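Local coordinates for protein nodulation fucosyltransferase NodZ (PDB 2HHC) that belongs to the NodZ family of nodulation fucosyltransferases and has the two-domain GT-B fold, at residues W20-A25 and R142-N147. Residues are numbered along the deposited sequence; the frame is centred on the assembly and turned at random.
Sequences WSLASA and RLIFRN
With CG1 of Ile144 beside its backbone N (chi1 -72°), and therefore trans to the carbonyl carbon, and CG2 trans to the N, the two branches of this side chain spread over helix 15-32, where they meet Ala23 and Leu22. CG1 rests against the backbone of that helix, 3.6 Å from Ala23 CA, and its distance to Ala23 CB is 3.7 Å. With only a methyl at Ala23, the backbones approach closely here, the CA atoms of Ala23 and Ile144 lying 6.0 Å apart. Leu22 extends from its helix with CG opposite the backbone N (chi1 -178°), its side chain slanting across that of Ile144. The CD1 methyl of Ile144 reaches Leu22 CG at 4.1 Å, while CG2 meets Leu22 CD2 at the same separation. All three residues are buried, and the contact between them is purely apolar. Ile144 also touches Trp26, one turn on from Leu22, and Leu22 continues inward onto Ser9, Leu36 and Ile38 of strands 6-10 and 35-39. Within 142-147, Asn147 ND2 donates to Leu143 O at 2.9 Å, in the carbonyl plane and on a lone pair, tying the side chain back to the preceding turn. Phe145 stacks on Tyr292 and also touches Leu19 of helix 15-32, while Arg142 turns away, in a salt bridge with Glu138 and hydrogen-bonded to Leu295 O. The arrangement is helix-on-helix packing in a Rossmann-like domain of the GT-B fold, joining helix 138-147 to helix 15-32, the helix of the beta-alpha-beta crossover between parallel strands 6-10 and 35-39.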
loop_
_atom_site.group_PDB
_atom_site.type_symbol
_atom_site.label_atom_id
_atom_site.label_comp_id
_atom_site.label_asym_id
_atom_site.label_seq_id
_atom_site.Cartn_x
_atom_site.Cartn_y
_atom_site.Cartn_z
ATOM N N TRP A 20 2.094 0.885 4.097
ATOM C CA TRP A 20 3.317 1.660 4.408
ATOM C C TRP A 20 3.073 2.426 5.729
ATOM O O TRP A 20 3.900 2.444 6.624
ATOM C CB TRP A 20 3.576 2.613 3.274
ATOM C CG TRP A 20 4.979 3.178 3.185
ATOM C CD1 TRP A 20 5.925 3.292 4.195
ATOM C CD2 TRP A 20 5.589 3.677 2.018
ATOM N NE1 TRP A 20 7.071 3.831 3.694
ATOM C CE2 TRP A 20 6.905 4.085 2.353
ATOM C CE3 TRP A 20 5.149 3.840 0.708
ATOM C CZ2 TRP A 20 7.750 4.654 1.420
ATOM C CZ3 TRP A 20 5.971 4.413 -0.208
ATOM C CH2 TRP A 20 7.258 4.845 0.150
ATOM N N SER A 21 1.900 3.077 5.846
ATOM C CA SER A 21 1.543 3.783 7.069
ATOM C C SER A 21 1.475 2.855 8.272
ATOM O O SER A 21 1.890 3.216 9.363
ATOM C CB SER A 21 0.225 4.543 6.857
ATOM O OG SER A 21 0.314 5.568 5.884
ATOM N N LEU A 22 1.024 1.634 8.025
ATOM C CA LEU A 22 1.036 0.589 9.081
ATOM C C LEU A 22 2.435 0.294 9.563
ATOM O O LEU A 22 2.700 0.177 10.756
ATOM C CB LEU A 22 0.398 -0.703 8.592
ATOM C CG LEU A 22 0.292 -1.873 9.574
ATOM C CD1 LEU A 22 -0.496 -1.421 10.785
ATOM C CD2 LEU A 22 -0.347 -2.999 8.889
ATOM N N ALA A 23 3.387 0.144 8.625
ATOM C CA ALA A 23 4.793 -0.114 8.975
ATOM C C ALA A 23 5.332 1.007 9.911
ATOM O O ALA A 23 6.052 0.755 10.863
ATOM C CB ALA A 23 5.615 -0.242 7.735
ATOM N N SER A 24 4.950 2.239 9.629
ATOM C CA SER A 24 5.375 3.356 10.485
ATOM C C SER A 24 4.818 3.264 11.909
ATOM O O SER A 24 5.573 3.487 12.878
ATOM C CB SER A 24 5.036 4.673 9.826
ATOM O OG SER A 24 5.743 4.802 8.598
ATOM N N ALA A 25 3.535 2.994 11.990
ATOM C CA ALA A 25 2.883 2.810 13.308
ATOM C C ALA A 25 3.535 1.623 14.049
ATOM O O ALA A 25 3.848 1.741 15.255
ATOM C CB ALA A 25 1.426 2.565 13.122
ATOM N N ARG A 142 9.151 -4.102 4.920
ATOM C CA ARG A 142 9.291 -5.510 4.511
ATOM C C ARG A 142 8.732 -6.407 5.599
ATOM O O ARG A 142 8.130 -7.492 5.321
ATOM C CB ARG A 142 10.781 -5.837 4.258
ATOM C CG ARG A 142 11.322 -5.115 3.079
ATOM C CD ARG A 142 12.860 -5.385 2.963
ATOM N NE ARG A 142 13.468 -4.671 1.856
ATOM C CZ ARG A 142 13.373 -5.059 0.625
ATOM N NH1 ARG A 142 12.755 -6.198 0.342
ATOM N NH2 ARG A 142 13.952 -4.344 -0.319
ATOM N N LEU A 143 8.961 -6.052 6.843
ATOM C CA LEU A 143 8.432 -6.842 7.962
ATOM C C LEU A 143 6.922 -6.940 7.918
ATOM O O LEU A 143 6.339 -7.980 8.123
ATOM C CB LEU A 143 9.016 -6.339 9.265
ATOM C CG LEU A 143 8.800 -7.389 10.321
ATOM C CD1 LEU A 143 9.974 -7.369 11.236
ATOM C CD2 LEU A 143 7.467 -7.027 10.966
ATOM N N ILE A 144 6.240 -5.865 7.595
ATOM C CA ILE A 144 4.779 -5.913 7.507
ATOM C C ILE A 144 4.370 -6.859 6.397
ATOM O O ILE A 144 3.502 -7.711 6.598
ATOM C CB ILE A 144 4.198 -4.506 7.234
ATOM C CG1 ILE A 144 4.333 -3.635 8.499
ATOM C CG2 ILE A 144 2.799 -4.536 6.764
ATOM C CD1 ILE A 144 3.668 -4.110 9.727
ATOM N N PHE A 145 4.946 -6.728 5.207
ATOM C CA PHE A 145 4.555 -7.647 4.098
ATOM C C PHE A 145 4.785 -9.101 4.390
ATOM O O PHE A 145 4.087 -9.981 3.897
ATOM C CB PHE A 145 5.172 -7.194 2.780
ATOM C CG PHE A 145 4.454 -6.040 2.144
ATOM C CD1 PHE A 145 3.245 -6.224 1.483
ATOM C CD2 PHE A 145 4.982 -4.817 2.176
ATOM C CE1 PHE A 145 2.599 -5.197 0.891
ATOM C CE2 PHE A 145 4.294 -3.757 1.588
ATOM C CZ PHE A 145 3.104 -3.994 0.975
ATOM N N ARG A 146 5.828 -9.395 5.153
ATOM C CA ARG A 146 6.157 -10.776 5.487
ATOM C C ARG A 146 5.302 -11.349 6.606
ATOM O O ARG A 146 5.287 -12.565 6.725
ATOM C CB ARG A 146 7.654 -10.913 5.845
ATOM C CG ARG A 146 8.599 -10.717 4.690
ATOM C CD ARG A 146 10.079 -10.865 5.116
ATOM N NE ARG A 146 10.292 -12.171 5.617
ATOM C CZ ARG A 146 10.529 -13.211 4.853
ATOM N NH1 ARG A 146 10.668 -13.026 3.536
ATOM N NH2 ARG A 146 10.680 -14.389 5.393
ATOM N N ASN A 147 4.643 -10.513 7.423
ATOM C CA ASN A 147 4.041 -10.946 8.655
ATOM C C ASN A 147 2.575 -10.704 8.806
ATOM O O ASN A 147 2.038 -10.804 9.889
ATOM C CB ASN A 147 4.872 -10.381 9.825
ATOM C CG ASN A 147 6.239 -11.032 9.919
ATOM O OD1 ASN A 147 6.356 -12.181 10.419
ATOM N ND2 ASN A 147 7.268 -10.396 9.387
#